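Local coordinates for flavin-nucleotide-binding protein (Azotobacter vinelandii, PDB 6RK0) that acts as a low-potential terminal oxidase associated with the iron-only nitrogenase, a flavocytochrome that binds FAD and heme b, at the interface of chains A and B. Coordinates in Å, arbitrary orientation; residue numbers count along the deposited sequence, not the author numbering. Chains: chain A/B, Uncharacterized protein.

Contact 1: the interface of chains A and B. Residues chain A 44, 46, 57, 59, 91, 93; chain B 44, 46, 57, 59, 91, 93.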
loop_
_atom_site.group_PDB
_atom_site.type_symbol
_atom_site.label_atom_id
_atom_site.label_comp_id
_atom_site.label_asym_id
_atom_site.label_seq_id
_atom_site.Cartn_x
_atom_site.Cartn_y
_atom_site.Cartn_z
ATOM N N LEU A 44 4.131 6.141 2.683
ATOM C CA LEU A 44 3.827 5.382 1.469
ATOM C C LEU A 44 2.400 5.621 0.980
ATOM O O LEU A 44 1.423 5.261 1.680
ATOM C CB LEU A 44 4.050 3.885 1.705
ATOM C CG LEU A 44 3.736 2.958 0.533
ATOM C CD1 LEU A 44 4.572 3.300 -0.693
ATOM C CD2 LEU A 44 3.900 1.496 0.929
ATOM N N HIS A 46 -0.264 5.460 -2.745
ATOM C CA HIS A 46 -0.516 4.834 -4.032
ATOM C C HIS A 46 -1.335 5.813 -4.858
ATOM O O HIS A 46 -2.454 6.176 -4.484
ATOM C CB HIS A 46 -1.261 3.494 -3.853
ATOM C CG HIS A 46 -0.398 2.439 -3.248
ATOM N ND1 HIS A 46 -0.151 2.353 -1.897
ATOM C CD2 HIS A 46 0.377 1.481 -3.826
ATOM C CE1 HIS A 46 0.741 1.388 -1.699
ATOM N NE2 HIS A 46 1.074 0.833 -2.842
ATOM N N VAL A 57 -1.785 2.267 -10.846
ATOM C CA VAL A 57 -1.592 2.535 -9.421
ATOM C C VAL A 57 -0.094 2.532 -9.126
ATOM O O VAL A 57 0.544 1.463 -9.150
ATOM C CB VAL A 57 -2.311 1.498 -8.538
ATOM C CG1 VAL A 57 -2.084 1.821 -7.079
ATOM C CG2 VAL A 57 -3.807 1.419 -8.864
ATOM N N PRO A 59 2.975 3.119 -6.606
ATOM C CA PRO A 59 3.438 3.344 -5.231
ATOM C C PRO A 59 4.468 4.454 -5.211
ATOM O O PRO A 59 5.340 4.508 -6.093
ATOM C CB PRO A 59 4.072 2.009 -4.841
ATOM C CG PRO A 59 4.088 1.159 -6.017
ATOM C CD PRO A 59 3.470 1.847 -7.169
ATOM N N THR A 91 -4.176 7.547 -2.580
ATOM C CA THR A 91 -4.631 6.736 -1.464
ATOM C C THR A 91 -3.472 6.444 -0.535
ATOM O O THR A 91 -2.375 6.066 -0.979
ATOM C CB THR A 91 -5.264 5.431 -1.985
ATOM O OG1 THR A 91 -6.452 5.802 -2.687
ATOM C CG2 THR A 91 -5.577 4.459 -0.852
ATOM N N SER A 93 -2.883 3.990 2.792
ATOM C CA SER A 93 -3.453 2.931 3.622
ATOM C C SER A 93 -2.447 2.472 4.669
ATOM O O SER A 93 -1.246 2.368 4.411
ATOM C CB SER A 93 -3.928 1.731 2.821
ATOM O OG SER A 93 -2.926 1.210 2.046
ATOM N N LEU B 44 -2.090 -7.471 0.980
ATOM C CA LEU B 44 -2.624 -6.142 0.718
ATOM C C LEU B 44 -2.285 -5.648 -0.688
ATOM O O LEU B 44 -1.090 -5.446 -1.020
ATOM C CB LEU B 44 -2.108 -5.141 1.747
ATOM C CG LEU B 44 -2.605 -3.702 1.561
ATOM C CD1 LEU B 44 -4.102 -3.572 1.629
ATOM C CD2 LEU B 44 -1.935 -2.778 2.604
ATOM N N HIS B 46 -3.657 -2.783 -3.989
ATOM C CA HIS B 46 -4.313 -1.531 -4.340
ATOM C C HIS B 46 -4.796 -1.655 -5.766
ATOM O O HIS B 46 -3.977 -1.793 -6.694
ATOM C CB HIS B 46 -3.355 -0.329 -4.144
ATOM C CG HIS B 46 -3.068 -0.067 -2.691
ATOM N ND1 HIS B 46 -2.136 -0.777 -1.970
ATOM C CD2 HIS B 46 -3.658 0.786 -1.813
ATOM C CE1 HIS B 46 -2.182 -0.372 -0.709
ATOM N NE2 HIS B 46 -3.080 0.585 -0.585
ATOM N N VAL B 57 -8.113 4.405 -6.397
ATOM C CA VAL B 57 -7.189 3.405 -5.889
ATOM C C VAL B 57 -7.789 2.813 -4.620
ATOM O O VAL B 57 -7.819 3.476 -3.576
ATOM C CB VAL B 57 -5.814 4.010 -5.588
ATOM C CG1 VAL B 57 -4.896 2.939 -5.044
ATOM C CG2 VAL B 57 -5.241 4.687 -6.825
ATOM N N PRO B 59 -7.747 0.131 -1.648
ATOM C CA PRO B 59 -7.000 -0.899 -0.911
ATOM C C PRO B 59 -7.897 -2.093 -0.680
ATOM O O PRO B 59 -9.072 -1.930 -0.318
ATOM C CB PRO B 59 -6.621 -0.189 0.403
ATOM C CG PRO B 59 -7.421 0.984 0.485
ATOM C CD PRO B 59 -8.076 1.294 -0.788
ATOM N N THR B 91 -1.976 -3.379 -8.051
ATOM C CA THR B 91 -0.612 -3.172 -7.595
ATOM C C THR B 91 -0.447 -3.764 -6.195
ATOM O O THR B 91 -1.296 -3.561 -5.330
ATOM C CB THR B 91 -0.270 -1.685 -7.593
ATOM O OG1 THR B 91 -0.263 -1.267 -8.964
ATOM C CG2 THR B 91 1.069 -1.400 -6.960
ATOM N N SER B 93 2.558 -3.722 -3.283
ATOM C CA SER B 93 3.848 -3.161 -2.895
ATOM C C SER B 93 4.220 -3.587 -1.479
ATOM O O SER B 93 3.368 -3.698 -0.598
ATOM C CB SER B 93 3.847 -1.645 -2.999
ATOM O OG SER B 93 2.874 -1.091 -2.104
#

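Contact 2: the interface of chains A and B. Residues chain A 102-103, 181, 184; chain B 148-149, 155.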
loop_
_atom_site.group_PDB
_atom_site.type_symbol
_atom_site.label_atom_id
_atom_site.label_comp_id
_atom_site.label_asym_id
_atom_site.label_seq_id
_atom_site.Cartn_x
_atom_site.Cartn_y
_atom_site.Cartn_z
ATOM N N ARG A 102 -16.448 -14.957 14.423
ATOM C CA ARG A 102 -17.083 -16.268 14.535
ATOM C C ARG A 102 -17.637 -16.760 13.214
ATOM O O ARG A 102 -17.796 -17.973 13.048
ATOM C CB ARG A 102 -18.195 -16.192 15.586
ATOM C CG ARG A 102 -17.697 -15.902 16.964
ATOM C CD ARG A 102 -18.756 -15.271 17.868
ATOM N NE ARG A 102 -18.223 -14.958 19.175
ATOM C CZ ARG A 102 -17.416 -13.934 19.440
ATOM N NH1 ARG A 102 -17.199 -12.980 18.518
ATOM N NH2 ARG A 102 -16.889 -13.795 20.647
ATOM N N SER A 103 -17.981 -15.855 12.299
ATOM C CA SER A 103 -18.385 -16.211 10.946
ATOM C C SER A 103 -17.387 -15.647 9.954
ATOM O O SER A 103 -16.836 -14.552 10.159
ATOM C CB SER A 103 -19.799 -15.715 10.618
ATOM O OG SER A 103 -19.811 -14.313 10.400
ATOM N N ASP A 181 -22.534 -11.016 14.041
ATOM C CA ASP A 181 -23.996 -11.005 14.185
ATOM C C ASP A 181 -24.325 -11.407 15.619
ATOM O O ASP A 181 -23.737 -12.345 16.161
ATOM C CB ASP A 181 -24.611 -12.052 13.254
ATOM C CG ASP A 181 -24.400 -11.789 11.804
ATOM O OD1 ASP A 181 -23.961 -10.699 11.384
ATOM O OD2 ASP A 181 -24.702 -12.739 11.015
ATOM N N ASP A 184 -24.677 -15.012 16.735
ATOM C CA ASP A 184 -23.547 -15.931 16.652
ATOM C C ASP A 184 -22.715 -16.019 17.922
ATOM O O ASP A 184 -21.768 -16.804 17.974
ATOM C CB ASP A 184 -22.656 -15.526 15.475
ATOM C CG ASP A 184 -23.305 -15.777 14.111
ATOM O OD1 ASP A 184 -24.203 -16.635 14.019
ATOM O OD2 ASP A 184 -22.887 -15.128 13.136
ATOM N N LEU B 148 -15.550 -22.183 11.779
ATOM C CA LEU B 148 -16.426 -21.034 11.962
ATOM C C LEU B 148 -17.894 -21.468 11.969
ATOM O O LEU B 148 -18.256 -22.578 11.567
ATOM C CB LEU B 148 -16.169 -20.039 10.835
ATOM C CG LEU B 148 -14.716 -19.576 10.735
ATOM C CD1 LEU B 148 -14.514 -18.681 9.529
ATOM C CD2 LEU B 148 -14.282 -18.863 11.998
ATOM N N ARG B 149 -18.742 -20.559 12.427
ATOM C CA ARG B 149 -20.177 -20.781 12.329
ATOM C C ARG B 149 -20.518 -21.043 10.861
ATOM O O ARG B 149 -20.149 -20.248 10.004
ATOM C CB ARG B 149 -20.911 -19.542 12.866
ATOM C CG ARG B 149 -22.453 -19.732 12.968
ATOM C CD ARG B 149 -23.188 -19.329 11.712
ATOM N NE ARG B 149 -23.183 -17.883 11.533
ATOM C CZ ARG B 149 -23.081 -17.236 10.368
ATOM N NH1 ARG B 149 -23.180 -15.924 10.372
ATOM N NH2 ARG B 149 -22.901 -17.871 9.215
ATOM N N GLU B 155 -25.022 -15.075 2.845
ATOM C CA GLU B 155 -23.694 -14.443 2.977
ATOM C C GLU B 155 -22.889 -14.648 1.697
ATOM O O GLU B 155 -22.291 -13.697 1.189
ATOM C CB GLU B 155 -22.967 -15.016 4.200
ATOM C CG GLU B 155 -23.593 -14.552 5.489
ATOM C CD GLU B 155 -23.131 -15.278 6.746
ATOM O OE1 GLU B 155 -22.708 -16.461 6.656
ATOM O OE2 GLU B 155 -23.209 -14.638 7.820
HETATM O O HOH W 1 -24.628 -12.495 8.396
#

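Contact 1: the interface of chains A and B
A:His46 and B:His46 lie face to face about the two-fold axis, their ring centroids 3.7 Å apart, in a sheet-against-sheet interface of the kind formed by dimers of the pyridoxamine 5'-phosphate oxidase family. The planes are 7° from parallel and slipped, putting ND1 of each imidazole over the centre of the other. A flat polar ring suits this place: its face stacks while NE2 still bonds at the rim. A:His46 NE2 and B:Ser93 OG are 2.7 Å apart in a hydrogen bond of unsettled direction, bent to 144° at the hydrogen; with its twin and the stack it should hold both rings against turning. Serine is small enough to put its hydroxyl there, with its CB at the ring edge. Beside the stack, A:Val57 CG1 meets B:Val57 CG1 tip to tip at 3.6 Å; these branches stand anti to the backbone N (chi1 -180° in A:Val57), pointing towards the axis. Threonine offers a hydroxyl and a methyl: B:Thr91 OG1 donates to a lone pair of A:Val57 O at 2.9 Å, in the carbonyl plane, while CG2 turns to A:Pro59. The flanks are looser. A:Pro59 CD stays 4.0 Å from B:Thr91 CG2, and A:Leu44 approaches with CD2, 4.1 Å from B:Ser93 OG. A:Pro59 and A:Leu44 also line an FAD pocket, where a stiff proline and a branched apolar chain suit a wall shared by cofactor and partner chain.

Contact 2: the interface of chains A and B
B:Arg149 is extended, in a polyproline-like conformation (phi -56°, psi 128°), and gives its backbone N to A:Arg102 O at 2.8 Å, joining two loops of this pyridoxamine 5'-phosphate oxidase-like dimer beside a cluster of salt bridges. B:Leu148 lays CB and CD2 beside the same carbonyl, an apolar flank for the backbone bond. The side chain of B:Arg149 leaves with CG anti to the backbone N (chi1 -173°) and then bends at chi2 and chi3, which turns the guanidinium over A:Ser103 and towards A:Asp184. Arginine suits the place because its flat cation can hold two carboxylates at different edges. Side-on, B:Arg149 NE gives to A:Asp184 OD1 at 3.0 Å, and B:Arg149 NH1 gives to A:Asp184 OD2 at 2.9 Å. The planes of these groups are turned roughly midway between parallel and perpendicular, so the pairing is twisted: OD1 is met from above the carboxylate plane, whereas OD2 is met on its syn side. End-on, B:Glu155 of helix 153-157 is gripped within the chain, with OE2 2.9 Å from B:Arg149 NH1 and OE1 2.9 Å from B:Arg149 NH2. This second-shell glutamate, bonded within the guanidinium plane, probably holds the group in the rotation in which it meets A:Asp184. A:Ser103 CB packs on one face toward the rim, 3.4 Å from B:Arg149 NH1; a short side chain lets the flat group come this close. A:Asp181 OD2 makes a longer salt bridge, 3.6 Å from B:Arg149 NH1. It also faces B:Glu155 OE2 tip to tip, and a water hydrogen-bonded to both oxygens bridges these like charges, whose repulsion the arginine may temper. A leucine in place of B:Arg149 would probably leave A:Asp184, A:Asp181 and B:Glu155 without their shared cation, and A:Asp184 freer to turn.

The C-alpha centres of contact 1 and contact 2 lie about 30 Å apart, and the two share no residue. Strand 88-100 relates them: it supplies threonine and serine to contact 1, and the loop just after it carries the chain A backbone partner of contact 2. Contact 1 straddles the two-fold axis and holds its own twin, whereas contact 2 lies at the periphery and recurs with the chains exchanged. Contact 1 includes FAD-lining residues; A:Ala104 and B:Trp145, near contact 2 in sequence, line heme pockets. Axial packing and distant ionic clasps are likely to restrain rocking between subunits, if this dimer is the working unit.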